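Local structure of endo-beta-mannanase (Rhizomucor miehei, 4QP0) at residues A[45-50]-A[348-353]; A[321-326]-A[336-341]; A[18-23]-A[354-359]. The protein probably catalyses the random hydrolysis of beta-1,4-mannosidic linkages in mannans, galactomannans and glucomannans. All blocks are in the same frame, centred on the assembly; numbering follows the deposited sequence.

Interaction 1. Residues A[45-50]-A[348-353]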
ATOM      1  N   LYS A  45       9.114  -6.139 -15.456  1.00 35.65           N
ATOM      2  CA  LYS A  45       9.380  -5.502 -16.746  1.00 37.12           C
ATOM      3  C   LYS A  45       8.791  -6.286 -17.916  1.00 37.32           C
ATOM      4  O   LYS A  45       8.008  -5.740 -18.694  1.00 40.87           O
ATOM      5  CB  LYS A  45      10.889  -5.248 -16.940  1.00 37.32           C
ATOM      6  CG  LYS A  45      11.310  -4.736 -18.322  1.00 38.44           C
ATOM      7  CD  LYS A  45      10.672  -3.403 -18.726  1.00 38.96           C
ATOM      8  CE  LYS A  45      11.577  -2.209 -18.439  1.00 39.49           C
ATOM      9  NZ  LYS A  45      11.003  -0.934 -18.959  1.00 37.80           N
ATOM     10  N   SER A  46       9.144  -7.565 -18.028  1.00 37.15           N
ATOM     11  CA  SER A  46       8.721  -8.371 -19.186  1.00 36.77           C
ATOM     12  C   SER A  46       7.230  -8.684 -19.141  1.00 37.06           C
ATOM     13  O   SER A  46       6.633  -9.004 -20.172  1.00 37.15           O
ATOM     14  CB  SER A  46       9.538  -9.657 -19.300  1.00 35.59           C
ATOM     15  OG  SER A  46       9.140 -10.590 -18.317  1.00 35.98           O
ATOM     16  N   LEU A  47       6.642  -8.582 -17.945  1.00 36.49           N
ATOM     17  CA  LEU A  47       5.200  -8.736 -17.751  1.00 35.36           C
ATOM     18  C   LEU A  47       4.438  -7.439 -18.001  1.00 35.66           C
ATOM     19  O   LEU A  47       3.202  -7.437 -18.016  1.00 36.74           O
ATOM     20  CB  LEU A  47       4.885  -9.282 -16.353  1.00 35.38           C
ATOM     21  CG  LEU A  47       4.451 -10.754 -16.236  1.00 35.49           C
ATOM     22  CD1 LEU A  47       5.297 -11.716 -17.065  1.00 34.63           C
ATOM     23  CD2 LEU A  47       4.429 -11.184 -14.782  1.00 35.60           C
ATOM     24  N   GLY A  48       5.178  -6.349 -18.208  1.00 34.57           N
ATOM     25  CA  GLY A  48       4.590  -5.050 -18.545  1.00 33.34           C
ATOM     26  C   GLY A  48       4.039  -4.290 -17.354  1.00 31.03           C
ATOM     27  O   GLY A  48       3.091  -3.518 -17.480  1.00 31.53           O
ATOM     28  N   LEU A  49       4.629  -4.510 -16.189  1.00 30.37           N
ATOM     29  CA  LEU A  49       4.194  -3.824 -14.971  1.00 29.05           C
ATOM     30  C   LEU A  49       5.187  -2.712 -14.661  1.00 28.61           C
ATOM     31  O   LEU A  49       6.374  -2.989 -14.491  1.00 30.09           O
ATOM     32  CB  LEU A  49       4.120  -4.801 -13.797  1.00 28.18           C
ATOM     33  CG  LEU A  49       3.236  -6.052 -13.892  1.00 27.71           C
ATOM     34  CD1 LEU A  49       3.574  -7.018 -12.762  1.00 28.52           C
ATOM     35  CD2 LEU A  49       1.752  -5.714 -13.886  1.00 26.29           C
ATOM     36  N   PRO A  50       4.715  -1.452 -14.608  1.00 27.43           N
ATOM     37  CA  PRO A  50       5.619  -0.330 -14.347  1.00 27.00           C
ATOM     38  C   PRO A  50       5.690   0.130 -12.882  1.00 26.87           C
ATOM     39  O   PRO A  50       6.525   0.979 -12.553  1.00 26.43           O
ATOM     40  CB  PRO A  50       5.023   0.787 -15.207  1.00 26.43           C
ATOM     41  CG  PRO A  50       3.557   0.492 -15.232  1.00 26.45           C
ATOM     42  CD  PRO A  50       3.369  -0.987 -14.995  1.00 26.73           C
ATOM     43  N   THR A 348      -4.181 -13.847 -16.496  1.00 31.65           N
ATOM     44  CA  THR A 348      -4.222 -13.399 -15.098  1.00 31.72           C
ATOM     45  C   THR A 348      -3.623 -11.999 -14.920  1.00 32.99           C
ATOM     46  O   THR A 348      -4.046 -11.236 -14.046  1.00 32.93           O
ATOM     47  CB  THR A 348      -3.501 -14.381 -14.142  1.00 31.01           C
ATOM     48  OG1 THR A 348      -2.165 -14.617 -14.598  1.00 30.98           O
ATOM     49  CG2 THR A 348      -4.227 -15.708 -14.068  1.00 31.19           C
ATOM     50  N   VAL A 349      -2.634 -11.663 -15.749  1.00 34.49           N
ATOM     51  CA  VAL A 349      -1.806 -10.479 -15.505  1.00 33.40           C
ATOM     52  C   VAL A 349      -1.500  -9.691 -16.773  1.00 34.86           C
ATOM     53  O   VAL A 349      -1.647  -8.466 -16.794  1.00 34.95           O
ATOM     54  CB  VAL A 349      -0.470 -10.870 -14.835  1.00 32.79           C
ATOM     55  CG1 VAL A 349       0.483  -9.684 -14.796  1.00 33.82           C
ATOM     56  CG2 VAL A 349      -0.694 -11.417 -13.430  1.00 32.75           C
ATOM     57  N   THR A 350      -1.083 -10.403 -17.821  1.00 34.11           N
ATOM     58  CA  THR A 350      -0.457  -9.785 -18.995  1.00 34.64           C
ATOM     59  C   THR A 350      -1.412  -9.009 -19.901  1.00 34.73           C
ATOM     60  O   THR A 350      -1.147  -7.843 -20.223  1.00 35.22           O
ATOM     61  CB  THR A 350       0.416 -10.807 -19.774  1.00 33.66           C
ATOM     62  OG1 THR A 350       1.756 -10.731 -19.284  1.00 33.48           O
ATOM     63  CG2 THR A 350       0.431 -10.552 -21.283  1.00 35.40           C
ATOM     64  N   ASN A 351      -2.516  -9.642 -20.297  1.00 33.53           N
ATOM     65  CA  ASN A 351      -3.511  -8.987 -21.145  1.00 32.93           C
ATOM     66  C   ASN A 351      -3.908  -7.620 -20.612  1.00 33.29           C
ATOM     67  O   ASN A 351      -4.007  -6.659 -21.372  1.00 34.30           O
ATOM     68  CB  ASN A 351      -4.748  -9.869 -21.318  1.00 31.25           C
ATOM     69  CG  ASN A 351      -4.505 -11.034 -22.267  1.00 32.20           C
ATOM     70  OD1 ASN A 351      -3.427 -11.160 -22.867  1.00 30.10           O
ATOM     71  ND2 ASN A 351      -5.505 -11.900 -22.399  1.00 31.80           N
ATOM     72  N   HIS A 352      -4.109  -7.542 -19.297  1.00 33.36           N
ATOM     73  CA  HIS A 352      -4.549  -6.316 -18.652  1.00 33.26           C
ATOM     74  C   HIS A 352      -3.465  -5.287 -18.535  1.00 33.91           C
ATOM     75  O   HIS A 352      -3.734  -4.088 -18.667  1.00 35.69           O
ATOM     76  CB  HIS A 352      -5.125  -6.623 -17.278  1.00 32.45           C
ATOM     77  CG  HIS A 352      -5.682  -5.417 -16.563  1.00 31.69           C
ATOM     78  ND1 HIS A 352      -6.661  -4.654 -17.082  1.00 31.10           N
ATOM     79  CD2 HIS A 352      -5.369  -4.866 -15.319  1.00 30.82           C
ATOM     80  CE1 HIS A 352      -6.960  -3.665 -16.217  1.00 30.97           C
ATOM     81  NE2 HIS A 352      -6.167  -3.797 -15.140  1.00 29.84           N
ATOM     82  N   ALA A 353      -2.238  -5.732 -18.268  1.00 34.08           N
ATOM     83  CA  ALA A 353      -1.101  -4.819 -18.129  1.00 34.67           C
ATOM     84  C   ALA A 353      -0.904  -4.003 -19.406  1.00 35.76           C
ATOM     85  O   ALA A 353      -0.758  -2.777 -19.348  1.00 35.59           O
ATOM     86  CB  ALA A 353       0.164  -5.583 -17.766  1.00 33.87           C
TER
HETATM   87  O   HOH W   1       0.515  -1.703 -16.961  1.00 18.87           O
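Leu47 and Thr350 meet where the end of helix 34-47 lies against helix 345-358, their side chains crossing at about a right angle. Along Leu47, CB runs alongside the partner helix, and CG comes 4.1 Å from Thr350 OG1. Of its two methyls, CD1 stays near Thr350 OG1 (4.3 Å) while CD2 turns to Val349 CG1 at 4.2 Å and also packs on Ala340 of the loop before helix 345-358. The backbone of Leu47 joins in as well: its carbonyl O lies 3.6 Å from Ala353 CB, and Gly48 O approaches the same methyl equally closely. Gly48 ends the helix in a Schellman motif, its positive phi (80°) turning the chain toward Leu49. There CG is anti to the carbonyl carbon (chi1 -57°), and the CD2 branch beyond it comes within 4.2 Å of Ala353 CB and also packs on Val349 CG1. The polar link is indirect: a water donates to Gly48 O at 3.2 Å and to Ala353 O at 2.9 Å, tying the turn to the helix backbone. Val349 and Leu49 both continue inward onto Phe323 of strand 320-323. With helix 34-47 following strand 17-25 and helix 345-358 following strand 320-323, this is the pairing of the first and last helices that closes the outer ring of a TIM barrel.

Interaction 2. Residues A[321-326]-A[336-341]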
ATOM      1  N   ASP A 321      -4.615  -0.450 -10.973  1.00 30.52           N
ATOM      2  CA  ASP A 321      -4.831  -1.560 -10.057  1.00 31.20           C
ATOM      3  C   ASP A 321      -3.541  -2.338  -9.878  1.00 30.72           C
ATOM      4  O   ASP A 321      -2.703  -2.372 -10.779  1.00 31.94           O
ATOM      5  CB  ASP A 321      -5.907  -2.487 -10.605  1.00 33.67           C
ATOM      6  CG  ASP A 321      -5.570  -2.997 -11.997  1.00 35.00           C
ATOM      7  OD1 ASP A 321      -4.957  -4.084 -12.103  1.00 35.60           O
ATOM      8  OD2 ASP A 321      -5.884  -2.287 -12.974  1.00 36.51           O
ATOM      9  N   ALA A 322      -3.383  -2.962  -8.716  1.00 29.87           N
ATOM     10  CA  ALA A 322      -2.196  -3.763  -8.423  1.00 29.12           C
ATOM     11  C   ALA A 322      -2.607  -5.058  -7.742  1.00 28.28           C
ATOM     12  O   ALA A 322      -3.268  -5.040  -6.694  1.00 26.80           O
ATOM     13  CB  ALA A 322      -1.216  -2.983  -7.552  1.00 28.49           C
ATOM     14  N   PHE A 323      -2.231  -6.178  -8.352  1.00 27.19           N
ATOM     15  CA  PHE A 323      -2.622  -7.482  -7.840  1.00 27.21           C
ATOM     16  C   PHE A 323      -1.693  -7.946  -6.745  1.00 27.36           C
ATOM     17  O   PHE A 323      -0.527  -7.547  -6.683  1.00 26.68           O
ATOM     18  CB  PHE A 323      -2.690  -8.540  -8.949  1.00 27.20           C
ATOM     19  CG  PHE A 323      -1.350  -9.035  -9.413  1.00 26.80           C
ATOM     20  CD1 PHE A 323      -0.723 -10.093  -8.770  1.00 27.02           C
ATOM     21  CD2 PHE A 323      -0.730  -8.458 -10.507  1.00 27.30           C
ATOM     22  CE1 PHE A 323       0.507 -10.555  -9.206  1.00 27.36           C
ATOM     23  CE2 PHE A 323       0.499  -8.918 -10.956  1.00 27.68           C
ATOM     24  CZ  PHE A 323       1.119  -9.970 -10.302  1.00 27.76           C
ATOM     25  N   TRP A 324      -2.234  -8.802  -5.894  1.00 27.96           N
ATOM     26  CA  TRP A 324      -1.474  -9.431  -4.845  1.00 29.54           C
ATOM     27  C   TRP A 324      -1.440 -10.903  -5.154  1.00 28.91           C
ATOM     28  O   TRP A 324      -2.489 -11.543  -5.186  1.00 28.82           O
ATOM     29  CB  TRP A 324      -2.126  -9.147  -3.494  1.00 29.78           C
ATOM     30  CG  TRP A 324      -1.441  -9.805  -2.325  1.00 31.16           C
ATOM     31  CD1 TRP A 324      -1.456 -11.151  -1.989  1.00 31.62           C
ATOM     32  CD2 TRP A 324      -0.633  -9.160  -1.267  1.00 31.34           C
ATOM     33  NE1 TRP A 324      -0.728 -11.380  -0.850  1.00 32.74           N
ATOM     34  CE2 TRP A 324      -0.202 -10.229  -0.371  1.00 32.32           C
ATOM     35  CE3 TRP A 324      -0.229  -7.859  -0.999  1.00 32.25           C
ATOM     36  CZ2 TRP A 324       0.598  -9.984   0.746  1.00 33.06           C
ATOM     37  CZ3 TRP A 324       0.574  -7.621   0.125  1.00 32.59           C
ATOM     38  CH2 TRP A 324       0.972  -8.660   0.978  1.00 32.92           C
ATOM     39  N   GLN A 325      -0.258 -11.472  -5.400  1.00 28.95           N
ATOM     40  CA  GLN A 325       1.026 -10.763  -5.402  1.00 29.55           C
ATOM     41  C   GLN A 325       1.998 -11.510  -6.298  1.00 30.18           C
ATOM     42  O   GLN A 325       1.824 -12.707  -6.531  1.00 30.92           O
ATOM     43  CB  GLN A 325       1.608 -10.679  -3.991  1.00 28.39           C
ATOM     44  CG  GLN A 325       1.965 -12.023  -3.370  1.00 28.53           C
ATOM     45  CD  GLN A 325       2.506 -11.872  -1.959  1.00 28.56           C
ATOM     46  OE1 GLN A 325       3.204 -10.907  -1.644  1.00 27.87           O
ATOM     47  NE2 GLN A 325       2.190 -12.831  -1.105  1.00 29.18           N
ATOM     48  N   ILE A 326       3.018 -10.817  -6.794  1.00 30.33           N
ATOM     49  CA  ILE A 326       4.045 -11.493  -7.589  1.00 32.98           C
ATOM     50  C   ILE A 326       4.955 -12.371  -6.713  1.00 34.54           C
ATOM     51  O   ILE A 326       5.259 -12.031  -5.566  1.00 35.11           O
ATOM     52  CB  ILE A 326       4.858 -10.514  -8.477  1.00 32.35           C
ATOM     53  CG1 ILE A 326       5.612 -11.287  -9.580  1.00 30.95           C
ATOM     54  CG2 ILE A 326       5.781  -9.639  -7.639  1.00 31.25           C
ATOM     55  CD1 ILE A 326       6.391 -10.418 -10.547  1.00 29.29           C
ATOM     56  N   PHE A 336      -1.908 -16.594  -2.862  1.00 40.03           N
ATOM     57  CA  PHE A 336      -2.125 -15.546  -3.858  1.00 39.72           C
ATOM     58  C   PHE A 336      -0.919 -15.311  -4.770  1.00 39.13           C
ATOM     59  O   PHE A 336      -0.990 -14.503  -5.699  1.00 40.31           O
ATOM     60  CB  PHE A 336      -2.484 -14.235  -3.171  1.00 41.62           C
ATOM     61  CG  PHE A 336      -3.724 -14.297  -2.317  1.00 42.69           C
ATOM     62  CD1 PHE A 336      -4.991 -14.245  -2.895  1.00 41.58           C
ATOM     63  CD2 PHE A 336      -3.622 -14.369  -0.935  1.00 42.24           C
ATOM     64  CE1 PHE A 336      -6.131 -14.280  -2.106  1.00 42.47           C
ATOM     65  CE2 PHE A 336      -4.757 -14.401  -0.139  1.00 43.88           C
ATOM     66  CZ  PHE A 336      -6.015 -14.358  -0.726  1.00 43.75           C
ATOM     67  N   GLY A 337       0.182 -16.010  -4.503  1.00 38.31           N
ATOM     68  CA  GLY A 337       1.421 -15.837  -5.262  1.00 38.88           C
ATOM     69  C   GLY A 337       1.293 -16.256  -6.717  1.00 40.20           C
ATOM     70  O   GLY A 337       0.878 -17.377  -7.011  1.00 38.76           O
ATOM     71  N   ILE A 338       1.637 -15.330  -7.615  1.00 41.39           N
ATOM     72  CA  ILE A 338       1.645 -15.555  -9.060  1.00 42.45           C
ATOM     73  C   ILE A 338       3.075 -15.404  -9.575  1.00 43.23           C
ATOM     74  O   ILE A 338       3.738 -14.410  -9.281  1.00 43.50           O
ATOM     75  CB  ILE A 338       0.715 -14.554  -9.793  1.00 42.78           C
ATOM     76  CG1 ILE A 338      -0.752 -14.957  -9.613  1.00 41.99           C
ATOM     77  CG2 ILE A 338       1.055 -14.476 -11.280  1.00 42.15           C
ATOM     78  CD1 ILE A 338      -1.753 -13.908 -10.057  1.00 41.31           C
ATOM     79  N   CYS A 339       3.550 -16.400 -10.321  1.00 44.48           N
ATOM     80  CA  CYS A 339       4.891 -16.348 -10.903  1.00 46.75           C
ATOM     81  C   CYS A 339       4.799 -15.797 -12.318  1.00 46.44           C
ATOM     82  O   CYS A 339       3.744 -15.869 -12.940  1.00 48.53           O
ATOM     83  CB  CYS A 339       5.538 -17.736 -10.938  1.00 47.95           C
ATOM     84  SG  CYS A 339       5.323 -18.756  -9.458  1.00 53.78           S
ATOM     85  N   ALA A 340       5.898 -15.244 -12.823  1.00 45.49           N
ATOM     86  CA  ALA A 340       5.965 -14.820 -14.217  1.00 43.68           C
ATOM     87  C   ALA A 340       6.098 -16.042 -15.121  1.00 44.28           C
ATOM     88  O   ALA A 340       5.744 -15.995 -16.301  1.00 42.86           O
ATOM     89  CB  ALA A 340       7.127 -13.870 -14.432  1.00 42.45           C
ATOM     90  N   SER A 341       6.610 -17.131 -14.546  1.00 44.54           N
ATOM     91  CA  SER A 341       6.782 -18.397 -15.250  1.00 45.00           C
ATOM     92  C   SER A 341       5.454 -19.146 -15.436  1.00 45.68           C
ATOM     93  O   SER A 341       5.390 -20.130 -16.176  1.00 46.50           O
ATOM     94  CB  SER A 341       7.806 -19.277 -14.517  1.00 43.54           C
ATOM     95  OG  SER A 341       7.299 -19.731 -13.272  1.00 42.63           O
TER
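Gln325 grips the chain at Phe336-Ile338 with both of its backbone polar groups. Its O accepts from Ile338 N at 2.8 Å with an N-H...O angle of 162°, the donor lying nearly along the C=O axis, while its N donates to Phe336 O at 3.1 Å (158°), approaching from above that carbonyl's plane. The two bonds lace the chain leaving strand 320-323, at the C-terminal end of the TIM barrel strands, to the returning part of its own loop; the two run in the same direction, and Ile326 and Ile338 form a single bridge. The peptide bond between Trp324 and Gln325 is cis, an uncommon geometry before a residue other than proline.

Beyond the backbone, Trp324 CG is anti to its own N (chi1 178°). The indole presents its CD1 edge to Phe336, whose CB lies in the ring plane 3.5 Å from CD1, and the phenyl ring is inclined steeply to the indole. Trp324 NE1 hydrogen-bonds to Asp334 OD2 in the same loop, which would help to set the indole's rotation, while Gln325 CD rests 3.3 Å above one indole face near its rim. The disulfide of Cys339 with Cys330 ties the loop to itself. On the side facing the helices, Phe323 CE1 meets Ile338 CB at 4.0 Å, and Ile338 continues onto Val349 of helix 345-358. Within the bridge itself, Ile326 CA makes a CA-H...O contact of 3.4 Å to Ile338 O.

Interaction 3. Residues A[18-23]-A[354-359]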
ATOM      1  N   PRO A  18      -1.381  11.055 -19.386  1.00 47.69           N
ATOM      2  CA  PRO A  18      -2.083  10.261 -18.374  1.00 46.06           C
ATOM      3  C   PRO A  18      -1.441   8.880 -18.208  1.00 44.19           C
ATOM      4  O   PRO A  18      -0.913   8.317 -19.173  1.00 44.08           O
ATOM      5  CB  PRO A  18      -3.502  10.143 -18.942  1.00 47.26           C
ATOM      6  CG  PRO A  18      -3.640  11.309 -19.870  1.00 47.39           C
ATOM      7  CD  PRO A  18      -2.280  11.446 -20.490  1.00 46.20           C
ATOM      8  N   PHE A  19      -1.491   8.353 -16.988  1.00 40.54           N
ATOM      9  CA  PHE A  19      -0.774   7.136 -16.627  1.00 38.58           C
ATOM     10  C   PHE A  19      -1.727   6.091 -16.026  1.00 37.68           C
ATOM     11  O   PHE A  19      -2.062   6.138 -14.837  1.00 38.61           O
ATOM     12  CB  PHE A  19       0.371   7.503 -15.663  1.00 37.62           C
ATOM     13  CG  PHE A  19       1.322   6.373 -15.346  1.00 36.89           C
ATOM     14  CD1 PHE A  19       1.654   5.408 -16.301  1.00 35.92           C
ATOM     15  CD2 PHE A  19       1.935   6.310 -14.091  1.00 35.62           C
ATOM     16  CE1 PHE A  19       2.543   4.382 -15.996  1.00 35.61           C
ATOM     17  CE2 PHE A  19       2.827   5.291 -13.783  1.00 35.14           C
ATOM     18  CZ  PHE A  19       3.133   4.325 -14.736  1.00 35.35           C
ATOM     19  N   TYR A  20      -2.184   5.171 -16.876  1.00 36.55           N
ATOM     20  CA  TYR A  20      -2.963   4.005 -16.448  1.00 34.63           C
ATOM     21  C   TYR A  20      -2.014   2.818 -16.380  1.00 33.65           C
ATOM     22  O   TYR A  20      -1.212   2.619 -17.288  1.00 32.62           O
ATOM     23  CB  TYR A  20      -4.103   3.687 -17.427  1.00 32.70           C
ATOM     24  CG  TYR A  20      -5.205   4.721 -17.486  1.00 32.32           C
ATOM     25  CD1 TYR A  20      -6.285   4.671 -16.610  1.00 32.87           C
ATOM     26  CD2 TYR A  20      -5.180   5.739 -18.434  1.00 33.49           C
ATOM     27  CE1 TYR A  20      -7.300   5.616 -16.659  1.00 32.57           C
ATOM     28  CE2 TYR A  20      -6.194   6.686 -18.500  1.00 33.71           C
ATOM     29  CZ  TYR A  20      -7.247   6.621 -17.605  1.00 33.48           C
ATOM     30  OH  TYR A  20      -8.249   7.561 -17.664  1.00 33.89           O
ATOM     31  N   PHE A  21      -2.103   2.035 -15.305  1.00 31.59           N
ATOM     32  CA  PHE A  21      -1.239   0.879 -15.159  1.00 30.21           C
ATOM     33  C   PHE A  21      -1.872  -0.268 -14.386  1.00 30.81           C
ATOM     34  O   PHE A  21      -2.795  -0.065 -13.597  1.00 30.99           O
ATOM     35  CB  PHE A  21       0.090   1.279 -14.519  1.00 29.03           C
ATOM     36  CG  PHE A  21      -0.037   1.836 -13.122  1.00 28.73           C
ATOM     37  CD1 PHE A  21       0.049   1.002 -12.014  1.00 28.41           C
ATOM     38  CD2 PHE A  21      -0.212   3.206 -12.914  1.00 28.43           C
ATOM     39  CE1 PHE A  21      -0.045   1.520 -10.727  1.00 27.24           C
ATOM     40  CE2 PHE A  21      -0.306   3.726 -11.633  1.00 27.60           C
ATOM     41  CZ  PHE A  21      -0.223   2.880 -10.541  1.00 27.10           C
ATOM     42  N   GLU A  22      -1.384  -1.477 -14.645  1.00 30.52           N
ATOM     43  CA  GLU A  22      -1.512  -2.564 -13.692  1.00 31.35           C
ATOM     44  C   GLU A  22      -0.171  -2.656 -12.973  1.00 31.99           C
ATOM     45  O   GLU A  22       0.873  -2.724 -13.613  1.00 32.59           O
ATOM     46  CB  GLU A  22      -1.850  -3.889 -14.379  1.00 32.80           C
ATOM     47  CG  GLU A  22      -1.933  -5.071 -13.420  1.00 34.00           C
ATOM     48  CD  GLU A  22      -2.041  -6.405 -14.133  1.00 37.14           C
ATOM     49  OE1 GLU A  22      -2.341  -6.412 -15.346  1.00 40.09           O
ATOM     50  OE2 GLU A  22      -1.828  -7.453 -13.483  1.00 37.82           O
ATOM     51  N   GLY A  23      -0.198  -2.617 -11.647  1.00 31.23           N
ATOM     52  CA  GLY A  23       1.013  -2.778 -10.861  1.00 30.03           C
ATOM     53  C   GLY A  23       0.961  -4.097 -10.130  1.00 29.33           C
ATOM     54  O   GLY A  23       0.097  -4.917 -10.410  1.00 28.71           O
ATOM     55  N   ASP A 354      -0.934  -4.691 -20.552  1.00 36.52           N
ATOM     56  CA  ASP A 354      -0.832  -4.058 -21.873  1.00 37.54           C
ATOM     57  C   ASP A 354      -1.978  -3.089 -22.154  1.00 35.83           C
ATOM     58  O   ASP A 354      -1.760  -2.023 -22.725  1.00 37.54           O
ATOM     59  CB  ASP A 354      -0.766  -5.118 -22.988  1.00 39.27           C
ATOM     60  CG  ASP A 354       0.404  -6.081 -22.821  1.00 42.51           C
ATOM     61  OD1 ASP A 354       1.539  -5.630 -22.536  1.00 45.32           O
ATOM     62  OD2 ASP A 354       0.189  -7.301 -22.978  1.00 44.14           O
ATOM     63  N   ALA A 355      -3.190  -3.464 -21.750  1.00 34.26           N
ATOM     64  CA  ALA A 355      -4.376  -2.644 -21.982  1.00 33.89           C
ATOM     65  C   ALA A 355      -4.352  -1.340 -21.173  1.00 34.41           C
ATOM     66  O   ALA A 355      -4.794  -0.302 -21.665  1.00 35.14           O
ATOM     67  CB  ALA A 355      -5.642  -3.441 -21.703  1.00 33.05           C
ATOM     68  N   MET A 356      -3.836  -1.390 -19.946  1.00 32.26           N
ATOM     69  CA  MET A 356      -3.625  -0.170 -19.175  1.00 32.88           C
ATOM     70  C   MET A 356      -2.466   0.653 -19.740  1.00 33.52           C
ATOM     71  O   MET A 356      -2.545   1.877 -19.794  1.00 34.16           O
ATOM     72  CB  MET A 356      -3.381  -0.483 -17.693  1.00 32.54           C
ATOM     73  CG  MET A 356      -4.533  -1.195 -17.003  1.00 31.84           C
ATOM     74  SD  MET A 356      -6.015  -0.186 -16.840  1.00 32.04           S
ATOM     75  CE  MET A 356      -5.719   0.564 -15.233  1.00 29.04           C
ATOM     76  N   ALA A 357      -1.396  -0.023 -20.158  1.00 34.55           N
ATOM     77  CA  ALA A 357      -0.248   0.635 -20.790  1.00 34.54           C
ATOM     78  C   ALA A 357      -0.671   1.423 -22.026  1.00 35.46           C
ATOM     79  O   ALA A 357      -0.207   2.546 -22.250  1.00 34.79           O
ATOM     80  CB  ALA A 357       0.810  -0.394 -21.164  1.00 34.10           C
ATOM     81  N   LYS A 358      -1.559   0.817 -22.812  1.00 37.06           N
ATOM     82  CA  LYS A 358      -2.055   1.382 -24.063  1.00 38.91           C
ATOM     83  C   LYS A 358      -2.958   2.609 -23.853  1.00 40.14           C
ATOM     84  O   LYS A 358      -2.898   3.554 -24.633  1.00 40.97           O
ATOM     85  CB  LYS A 358      -2.780   0.291 -24.869  1.00 38.92           C
ATOM     86  CG  LYS A 358      -3.148   0.665 -26.299  1.00 40.20           C
ATOM     87  N   LYS A 359      -3.774   2.598 -22.797  1.00 43.81           N
ATOM     88  CA  LYS A 359      -4.770   3.665 -22.537  1.00 46.13           C
ATOM     89  C   LYS A 359      -4.224   5.101 -22.587  1.00 47.35           C
ATOM     90  O   LYS A 359      -3.290   5.459 -21.869  1.00 47.54           O
ATOM     91  CB  LYS A 359      -5.489   3.434 -21.202  1.00 47.29           C
ATOM     92  CG  LYS A 359      -6.563   2.358 -21.243  1.00 48.33           C
ATOM     93  CD  LYS A 359      -7.412   2.362 -19.979  1.00 49.58           C
ATOM     94  CE  LYS A 359      -8.570   3.349 -20.083  1.00 50.11           C
ATOM     95  NZ  LYS A 359      -9.474   3.270 -18.902  1.00 49.18           N
TER
HETATM   96  O   HOH W   2      -1.504   4.435 -19.474  1.00 33.11           O
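A helix-on-strand contact joins the first strand of the barrel, 17-25, to the C-terminal end of the chain: Tyr20, Phe21 and Glu22 pack against Met356 of helix 345-358, the last helix, and Lys359 just after it. Tyr20 carries much of it. The Lys359 chain runs across one face of the ring, starting with CB above the CG-CD2 side, 3.6 Å from Tyr20 CD2; its bend at chi3 (86°) sets CE over the centre. CE is 4.2 Å from the Tyr20 ring centroid and only 4° off the normal, a CH-pi contact; NZ follows at 4.3 Å from the same centroid, 24° off the normal, in a cation-pi interaction. Met356 comes at the same ring from its edge, its CE near the ring plane and 4.1 Å from Tyr20 CB. That methyl also reaches the backbone, 3.4 Å from Phe21 O, while Met356 CB and CG pack against the Phe21-Glu22 peptide.

The main chains meet less favourably. Tyr20 O and Met356 O stand 2.9 Å apart as two acceptors, a close approach that can offer no bond between them. Beside them a water accepts from Tyr20 N and donates to Met356 O, each at 2.8 Å, so that strand and helix end are joined through solvent.

Asp317 completes the polar cluster, forming a salt bridge with Lys359 NZ and a hydrogen bond with Tyr20 OH; Gln11 also bonds to that hydroxyl. The last residue of the chain is thereby in contact with the first barrel strand, its ammonium group held both by a carboxylate and by the ring's electrons, a setting that would be expected to favour its charged form.

How the interactions relate
Helix 345-358 is shared by interactions 1 and 3, whose centres lie about 9 Å apart: one turn meets the end of helix 34-47, the next meets strand 17-25. Glu22 stands between them, its side chain touching Val349, His352 and Ala353. Interaction 2, centred about 10 Å from interaction 1 and about 17 Å from interaction 3, holds the loop that leads into this helix. His352 NE2 probably hydrogen-bonds to Asp321 OD2 at 2.7 Å, and strands 17-25 and 320-323 pair through Asp321 with Phe21 and Gly23. That pairing closes the barrel; interactions 1 and 3 lay the last helix over the seam, and interaction 2 lies nearest the C-terminal strand ends, where TIM-barrel enzymes carry their active sites.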